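Local coordinates for bacterial regulatory proteins, TetR family (Nitrosomonas europaea, PDB 3NI7), which probably acts as a TetR-family transcriptional regulator that binds DNA through an N-terminal helix-turn-helix domain, at residues 91-96 and 159-163; 10-14 and 57-61. All blocks are in the same frame, centred on the assembly; numbering follows the deposited sequence.

Interaction 1 of 2, residues 91-96 and 159-163; sequences WLDALA and TFFFW
Segments 91-96 and 159-163, where L92 faces F160 and W163, are two helical stretches running roughly the same way, their axes 11.6 Å apart at closest and inclined at 31°. L92 and W163 carry most of the contact. L92 CD2 sits over the centre of one face of the W163 indole, 3.4 Å from the centroid of the five-membered ring, a CH-pi contact. L92 CD2 also touches the edge of the F160 ring at CD1 (3.5 Å), so one branch of the leucine fills the corner between two aromatics. W163 reaches across because its CG is anti to the backbone N (chi1 162°); its CH2 atom then comes 3.7 Å from L95 CB. F160 presents a face to the W91 indole, whose edge atom CZ3 lies 3.8 Å from F160 CD1, the two ring planes inclined at 56°. At its polar end W91 is held by a hydrogen bond from NE1 to D63 OD1, on helix 51-69. No hydrogen bond links the two segments. This is apolar side-chain interdigitation between helices 80-96 and 149-164, in the core of the all-helical C-terminal domain of a TetR-family regulator.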
ATOM      1  N   TRP A  91      -6.190  -6.246  15.353  1.00 77.22           N
ATOM      2  CA  TRP A  91      -5.003  -6.690  14.653  1.00 75.89           C
ATOM      3  C   TRP A  91      -3.865  -5.701  14.911  1.00 75.53           C
ATOM      4  O   TRP A  91      -2.744  -6.102  15.219  1.00 74.92           O
ATOM      5  CB  TRP A  91      -5.315  -6.749  13.164  1.00 74.84           C
ATOM      6  CG  TRP A  91      -4.399  -7.509  12.360  1.00 73.18           C
ATOM      7  CD1 TRP A  91      -4.283  -8.839  12.337  1.00 75.82           C
ATOM      8  CD2 TRP A  91      -3.511  -6.998  11.367  1.00 72.51           C
ATOM      9  NE1 TRP A  91      -3.336  -9.221  11.407  1.00 75.75           N
ATOM     10  CE2 TRP A  91      -2.842  -8.104  10.802  1.00 73.47           C
ATOM     11  CE3 TRP A  91      -3.216  -5.708  10.896  1.00 73.90           C
ATOM     12  CZ2 TRP A  91      -1.878  -7.974   9.816  1.00 73.84           C
ATOM     13  CZ3 TRP A  91      -2.261  -5.557   9.923  1.00 74.10           C
ATOM     14  CH2 TRP A  91      -1.587  -6.693   9.389  1.00 75.45           C
ATOM     15  N   LEU A  92      -4.140  -4.400  14.792  1.00 75.23           N
ATOM     16  CA  LEU A  92      -3.030  -3.444  14.937  1.00 75.98           C
ATOM     17  C   LEU A  92      -2.569  -3.278  16.374  1.00 77.82           C
ATOM     18  O   LEU A  92      -1.379  -3.092  16.625  1.00 79.31           O
ATOM     19  CB  LEU A  92      -3.361  -2.136  14.304  1.00 76.08           C
ATOM     20  CG  LEU A  92      -3.370  -2.218  12.767  1.00 75.69           C
ATOM     21  CD1 LEU A  92      -4.351  -1.184  12.195  1.00 74.19           C
ATOM     22  CD2 LEU A  92      -1.978  -2.001  12.205  1.00 75.34           C
ATOM     23  N   ASP A  93      -3.495  -3.419  17.309  1.00 78.62           N
ATOM     24  CA  ASP A  93      -3.150  -3.430  18.711  1.00 81.40           C
ATOM     25  C   ASP A  93      -2.239  -4.633  19.039  1.00 81.97           C
ATOM     26  O   ASP A  93      -1.227  -4.513  19.727  1.00 82.32           O
ATOM     27  CB  ASP A  93      -4.413  -3.439  19.569  1.00 83.16           C
ATOM     28  CG  ASP A  93      -5.103  -2.074  19.608  1.00 86.32           C
ATOM     29  OD1 ASP A  93      -4.613  -1.107  18.962  1.00 86.45           O
ATOM     30  OD2 ASP A  93      -6.152  -1.970  20.280  1.00 91.30           O
ATOM     31  N   ALA A  94      -2.614  -5.797  18.520  1.00 81.12           N
ATOM     32  CA  ALA A  94      -1.814  -6.955  18.664  1.00 81.41           C
ATOM     33  C   ALA A  94      -0.377  -6.639  18.219  1.00 81.69           C
ATOM     34  O   ALA A  94       0.618  -6.834  18.976  1.00 83.66           O
ATOM     35  CB  ALA A  94      -2.385  -8.055  17.856  1.00 80.31           C
ATOM     36  N   LEU A  95      -0.256  -6.138  17.001  1.00 80.06           N
ATOM     37  CA  LEU A  95       1.075  -5.802  16.475  1.00 80.40           C
ATOM     38  C   LEU A  95       1.701  -4.709  17.287  1.00 82.25           C
ATOM     39  O   LEU A  95       2.915  -4.647  17.441  1.00 83.19           O
ATOM     40  CB  LEU A  95       0.983  -5.330  15.021  1.00 79.17           C
ATOM     41  CG  LEU A  95       0.424  -6.400  14.052  1.00 77.54           C
ATOM     42  CD1 LEU A  95       0.207  -5.910  12.609  1.00 74.53           C
ATOM     43  CD2 LEU A  95       1.333  -7.594  14.057  1.00 77.01           C
ATOM     44  N   ALA A  96       0.842  -3.834  17.804  1.00 82.99           N
ATOM     45  CA  ALA A  96       1.326  -2.633  18.539  1.00 85.96           C
ATOM     46  C   ALA A  96       2.173  -2.976  19.780  1.00 88.43           C
ATOM     47  O   ALA A  96       2.859  -2.096  20.314  1.00 91.30           O
ATOM     48  CB  ALA A  96       0.183  -1.744  18.986  1.00 85.78           C
ATOM     49  N   THR A 159      -4.126   2.370   6.040  1.00 86.20           N
ATOM     50  CA  THR A 159      -4.201   2.525   7.470  1.00 84.97           C
ATOM     51  C   THR A 159      -2.971   1.909   8.104  1.00 85.68           C
ATOM     52  O   THR A 159      -2.383   2.481   9.022  1.00 86.06           O
ATOM     53  CB  THR A 159      -5.396   1.825   8.015  1.00 82.63           C
ATOM     54  OG1 THR A 159      -6.536   2.296   7.320  1.00 83.97           O
ATOM     55  CG2 THR A 159      -5.573   2.116   9.478  1.00 80.48           C
ATOM     56  N   PHE A 160      -2.602   0.726   7.598  1.00 85.74           N
ATOM     57  CA  PHE A 160      -1.480  -0.040   8.127  1.00 86.15           C
ATOM     58  C   PHE A 160      -0.195   0.748   8.089  1.00 89.34           C
ATOM     59  O   PHE A 160       0.472   0.928   9.112  1.00 89.15           O
ATOM     60  CB  PHE A 160      -1.317  -1.307   7.324  1.00 85.77           C
ATOM     61  CG  PHE A 160      -0.277  -2.224   7.862  1.00 87.80           C
ATOM     62  CD1 PHE A 160      -0.182  -2.459   9.223  1.00 88.71           C
ATOM     63  CD2 PHE A 160       0.602  -2.850   7.025  1.00 89.99           C
ATOM     64  CE1 PHE A 160       0.763  -3.268   9.725  1.00 88.09           C
ATOM     65  CE2 PHE A 160       1.522  -3.657   7.529  1.00 91.09           C
ATOM     66  CZ  PHE A 160       1.608  -3.864   8.890  1.00 90.39           C
ATOM     67  N   PHE A 161       0.124   1.233   6.897  1.00 92.69           N
ATOM     68  CA  PHE A 161       1.316   2.028   6.721  1.00 97.74           C
ATOM     69  C   PHE A 161       1.282   3.326   7.506  1.00 99.84           C
ATOM     70  O   PHE A 161       2.304   3.697   8.104  1.00102.62           O
ATOM     71  CB  PHE A 161       1.622   2.218   5.241  1.00101.20           C
ATOM     72  CG  PHE A 161       2.413   1.043   4.677  1.00104.69           C
ATOM     73  CD1 PHE A 161       3.810   1.075   4.647  1.00108.95           C
ATOM     74  CD2 PHE A 161       1.759  -0.138   4.262  1.00103.58           C
ATOM     75  CE1 PHE A 161       4.535  -0.022   4.159  1.00110.88           C
ATOM     76  CE2 PHE A 161       2.469  -1.228   3.766  1.00104.40           C
ATOM     77  CZ  PHE A 161       3.856  -1.175   3.715  1.00108.69           C
ATOM     78  N   PHE A 162       0.108   3.965   7.571  1.00 99.01           N
ATOM     79  CA  PHE A 162      -0.089   5.159   8.413  1.00100.52           C
ATOM     80  C   PHE A 162       0.105   4.839   9.909  1.00 99.66           C
ATOM     81  O   PHE A 162       0.714   5.604  10.637  1.00102.28           O
ATOM     82  CB  PHE A 162      -1.497   5.737   8.161  1.00 99.84           C
ATOM     83  CG  PHE A 162      -1.861   6.897   9.032  1.00100.91           C
ATOM     84  CD1 PHE A 162      -1.678   8.194   8.586  1.00105.39           C
ATOM     85  CD2 PHE A 162      -2.402   6.697  10.310  1.00 99.93           C
ATOM     86  CE1 PHE A 162      -2.031   9.305   9.416  1.00108.14           C
ATOM     87  CE2 PHE A 162      -2.746   7.795  11.156  1.00101.55           C
ATOM     88  CZ  PHE A 162      -2.560   9.095  10.697  1.00105.76           C
ATOM     89  N   TRP A 163      -0.431   3.710  10.357  1.00 97.04           N
ATOM     90  CA  TRP A 163      -0.328   3.274  11.766  1.00 96.88           C
ATOM     91  C   TRP A 163       1.099   3.069  12.238  1.00 99.31           C
ATOM     92  O   TRP A 163       1.431   3.269  13.423  1.00100.13           O
ATOM     93  CB  TRP A 163      -1.071   1.954  11.932  1.00 93.66           C
ATOM     94  CG  TRP A 163      -0.753   1.152  13.130  1.00 92.37           C
ATOM     95  CD1 TRP A 163      -1.397   1.173  14.331  1.00 92.59           C
ATOM     96  CD2 TRP A 163       0.226   0.131  13.213  1.00 93.36           C
ATOM     97  NE1 TRP A 163      -0.863   0.242  15.173  1.00 94.06           N
ATOM     98  CE2 TRP A 163       0.137  -0.426  14.511  1.00 93.26           C
ATOM     99  CE3 TRP A 163       1.172  -0.377  12.314  1.00 94.09           C
ATOM    100  CZ2 TRP A 163       0.980  -1.443  14.948  1.00 92.78           C
ATOM    101  CZ3 TRP A 163       2.011  -1.390  12.744  1.00 93.36           C
ATOM    102  CH2 TRP A 163       1.910  -1.916  14.058  1.00 93.72           C
TER

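Interaction 2 of 2, residues 10-14 and 57-61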
ATOM      1  N   ASP A  10       5.818 -19.584  21.522  1.00 87.47           N
ATOM      2  CA  ASP A  10       5.453 -18.222  21.855  1.00 87.31           C
ATOM      3  C   ASP A  10       6.563 -17.456  22.589  1.00 85.76           C
ATOM      4  O   ASP A  10       6.778 -16.232  22.344  1.00 84.52           O
ATOM      5  CB  ASP A  10       4.195 -18.241  22.706  1.00 91.13           C
ATOM      6  CG  ASP A  10       2.968 -18.746  21.943  1.00 95.51           C
ATOM      7  OD1 ASP A  10       3.057 -19.031  20.710  1.00 97.92           O
ATOM      8  OD2 ASP A  10       1.881 -18.844  22.565  1.00100.96           O
ATOM      9  N   ALA A  11       7.242 -18.177  23.500  1.00 85.41           N
ATOM     10  CA  ALA A  11       8.359 -17.632  24.245  1.00 84.18           C
ATOM     11  C   ALA A  11       9.509 -17.247  23.311  1.00 80.83           C
ATOM     12  O   ALA A  11      10.212 -16.251  23.533  1.00 80.55           O
ATOM     13  CB  ALA A  11       8.792 -18.589  25.234  1.00 85.76           C
ATOM     14  N   ILE A  12       9.668 -18.015  22.247  1.00 79.04           N
ATOM     15  CA  ILE A  12      10.651 -17.676  21.224  1.00 77.41           C
ATOM     16  C   ILE A  12      10.249 -16.342  20.612  1.00 76.78           C
ATOM     17  O   ILE A  12      11.004 -15.390  20.622  1.00 76.91           O
ATOM     18  CB  ILE A  12      10.775 -18.792  20.110  1.00 77.13           C
ATOM     19  CG1 ILE A  12      11.338 -20.081  20.695  1.00 78.72           C
ATOM     20  CG2 ILE A  12      11.661 -18.342  18.949  1.00 74.02           C
ATOM     21  CD1 ILE A  12      10.853 -21.324  19.945  1.00 79.94           C
ATOM     22  N   VAL A  13       9.034 -16.262  20.107  1.00 77.25           N
ATOM     23  CA  VAL A  13       8.604 -15.044  19.445  1.00 77.51           C
ATOM     24  C   VAL A  13       8.768 -13.852  20.374  1.00 78.24           C
ATOM     25  O   VAL A  13       9.412 -12.863  20.017  1.00 78.26           O
ATOM     26  CB  VAL A  13       7.146 -15.119  18.964  1.00 79.06           C
ATOM     27  CG1 VAL A  13       6.753 -13.816  18.413  1.00 79.27           C
ATOM     28  CG2 VAL A  13       6.986 -16.178  17.874  1.00 78.73           C
ATOM     29  N   ASP A  14       8.230 -13.969  21.582  1.00 79.66           N
ATOM     30  CA  ASP A  14       8.376 -12.888  22.558  1.00 81.19           C
ATOM     31  C   ASP A  14       9.816 -12.491  22.643  1.00 80.54           C
ATOM     32  O   ASP A  14      10.144 -11.311  22.611  1.00 81.71           O
ATOM     33  CB  ASP A  14       7.918 -13.325  23.935  1.00 83.53           C
ATOM     34  CG  ASP A  14       6.443 -13.590  23.988  1.00 86.98           C
ATOM     35  OD1 ASP A  14       5.722 -13.229  23.036  1.00 88.17           O
ATOM     36  OD2 ASP A  14       5.981 -14.188  24.972  1.00 92.43           O
ATOM     37  N   ALA A  57       5.021 -16.016  12.421  1.00 83.80           N
ATOM     38  CA  ALA A  57       4.408 -16.241  13.744  1.00 83.37           C
ATOM     39  C   ALA A  57       3.862 -14.930  14.392  1.00 81.94           C
ATOM     40  O   ALA A  57       2.812 -14.928  15.066  1.00 81.21           O
ATOM     41  CB  ALA A  57       5.333 -16.887  14.627  1.00 84.52           C
ATOM     42  N   TRP A  58       4.554 -13.824  14.145  1.00 81.63           N
ATOM     43  CA  TRP A  58       4.146 -12.553  14.702  1.00 81.70           C
ATOM     44  C   TRP A  58       2.784 -12.114  14.113  1.00 80.61           C
ATOM     45  O   TRP A  58       1.860 -11.680  14.830  1.00 79.79           O
ATOM     46  CB  TRP A  58       5.202 -11.484  14.382  1.00 82.42           C
ATOM     47  CG  TRP A  58       4.989 -10.183  15.060  1.00 81.96           C
ATOM     48  CD1 TRP A  58       4.843  -8.986  14.475  1.00 82.35           C
ATOM     49  CD2 TRP A  58       4.915  -9.957  16.466  1.00 82.81           C
ATOM     50  NE1 TRP A  58       4.695  -8.004  15.427  1.00 82.85           N
ATOM     51  CE2 TRP A  58       4.725  -8.592  16.656  1.00 82.10           C
ATOM     52  CE3 TRP A  58       5.009 -10.789  17.584  1.00 84.94           C
ATOM     53  CZ2 TRP A  58       4.607  -8.037  17.891  1.00 85.19           C
ATOM     54  CZ3 TRP A  58       4.894 -10.244  18.814  1.00 86.25           C
ATOM     55  CH2 TRP A  58       4.688  -8.880  18.969  1.00 88.04           C
ATOM     56  N   PHE A  59       2.696 -12.199  12.792  1.00 80.33           N
ATOM     57  CA  PHE A  59       1.480 -11.828  12.107  1.00 79.33           C
ATOM     58  C   PHE A  59       0.381 -12.861  12.340  1.00 80.39           C
ATOM     59  O   PHE A  59      -0.774 -12.526  12.357  1.00 80.61           O
ATOM     60  CB  PHE A  59       1.767 -11.596  10.640  1.00 79.02           C
ATOM     61  CG  PHE A  59       2.477 -10.308  10.391  1.00 79.15           C
ATOM     62  CD1 PHE A  59       3.838 -10.225  10.371  1.00 83.27           C
ATOM     63  CD2 PHE A  59       1.782  -9.169  10.200  1.00 78.34           C
ATOM     64  CE1 PHE A  59       4.495  -9.001  10.148  1.00 83.30           C
ATOM     65  CE2 PHE A  59       2.440  -7.960   9.991  1.00 80.02           C
ATOM     66  CZ  PHE A  59       3.809  -7.901   9.970  1.00 81.01           C
ATOM     67  N   ASP A  60       0.722 -14.107  12.598  1.00 82.51           N
ATOM     68  CA  ASP A  60      -0.319 -15.053  12.970  1.00 83.96           C
ATOM     69  C   ASP A  60      -0.835 -14.773  14.346  1.00 84.19           C
ATOM     70  O   ASP A  60      -1.988 -15.065  14.664  1.00 85.23           O
ATOM     71  CB  ASP A  60       0.183 -16.465  12.883  1.00 85.77           C
ATOM     72  CG  ASP A  60       0.054 -17.001  11.507  1.00 89.94           C
ATOM     73  OD1 ASP A  60      -0.895 -16.516  10.786  1.00 94.25           O
ATOM     74  OD2 ASP A  60       0.859 -17.884  11.129  1.00 95.55           O
ATOM     75  N   ARG A  61       0.016 -14.217  15.187  1.00 83.92           N
ATOM     76  CA  ARG A  61      -0.441 -13.946  16.528  1.00 85.07           C
ATOM     77  C   ARG A  61      -1.557 -12.893  16.470  1.00 84.39           C
ATOM     78  O   ARG A  61      -2.592 -13.035  17.134  1.00 86.28           O
ATOM     79  CB  ARG A  61       0.714 -13.516  17.434  1.00 85.67           C
ATOM     80  CG  ARG A  61       0.257 -13.313  18.839  1.00 87.04           C
ATOM     81  CD  ARG A  61       1.378 -13.008  19.712  1.00 88.30           C
ATOM     82  NE  ARG A  61       2.198 -14.167  19.861  1.00 89.47           N
ATOM     83  CZ  ARG A  61       3.217 -14.240  20.697  1.00 92.34           C
ATOM     84  NH1 ARG A  61       3.525 -13.187  21.449  1.00 89.79           N
ATOM     85  NH2 ARG A  61       3.953 -15.380  20.750  1.00 96.11           N
TER
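D10, V13 and D14 of helix 7-22 meet A57, W58 and R61 of helix 51-69, the packing of the first helix of the DNA-binding domain on the long helix leading to the C-terminal domain that is characteristic of TetR-family regulators. The short segments cross steeply, at 105°, with axes 10.8 Å apart at closest and the CA atoms of V13 and W58 the nearest pair. V13 supplies the apolar centre: its two methyls diverge, CG2 to A57 CB at 3.7 Å and CG1 to the edge of the W58 indole at CE3, 3.6 Å away. F48 also packs against V13 and A57. CG1 of V13 lies over the rim of one face of the R61 guanidinium as well, so the charged group rests on a methyl while its edge points at helix 7-22. The R61 chain leaves its helix extended and bends at chi3 (-69°), which turns the guanidinium toward the two aspartates. R61 NH1 gives D14 OD1 a nearly straight salt-bridge hydrogen bond of 2.7 Å, with the oxygen almost in the guanidinium plane although the carboxylate plane stands 84° to it. R61 NH2 makes a weak hydrogen bond to the backbone O of D10, 3.4 Å, and a long ion pair with D10 OD1, 3.8 Å. The bond to D14 is therefore the firm one, with D10 adding looser support one helical turn earlier. Two carboxylates near one guanidinium would be expected to stabilise its positive charge and to offset part of their own mutual repulsion.

Overall arrangement
From the N terminus, helix 7-22 meets helix 51-69 in interaction 2, closing a loop of 42 residues that holds the predicted helix-turn-helix, residues 29-48. The chain then passes into helix 80-96, and interaction 1 closes a second, 62-residue loop onto helix 149-164. The two loops neither nest nor cross; they follow in series, with centres about 16 Å apart. Helices 51-69 and 80-96, consecutive in the chain, bring them together: L95 packs on W58 and F59, and W91 on F59. Interaction 2 thus ties the first helix, 7-22, to helix 51-69, and through these contacts that helix reaches the C-terminal core, where interaction 1 lies.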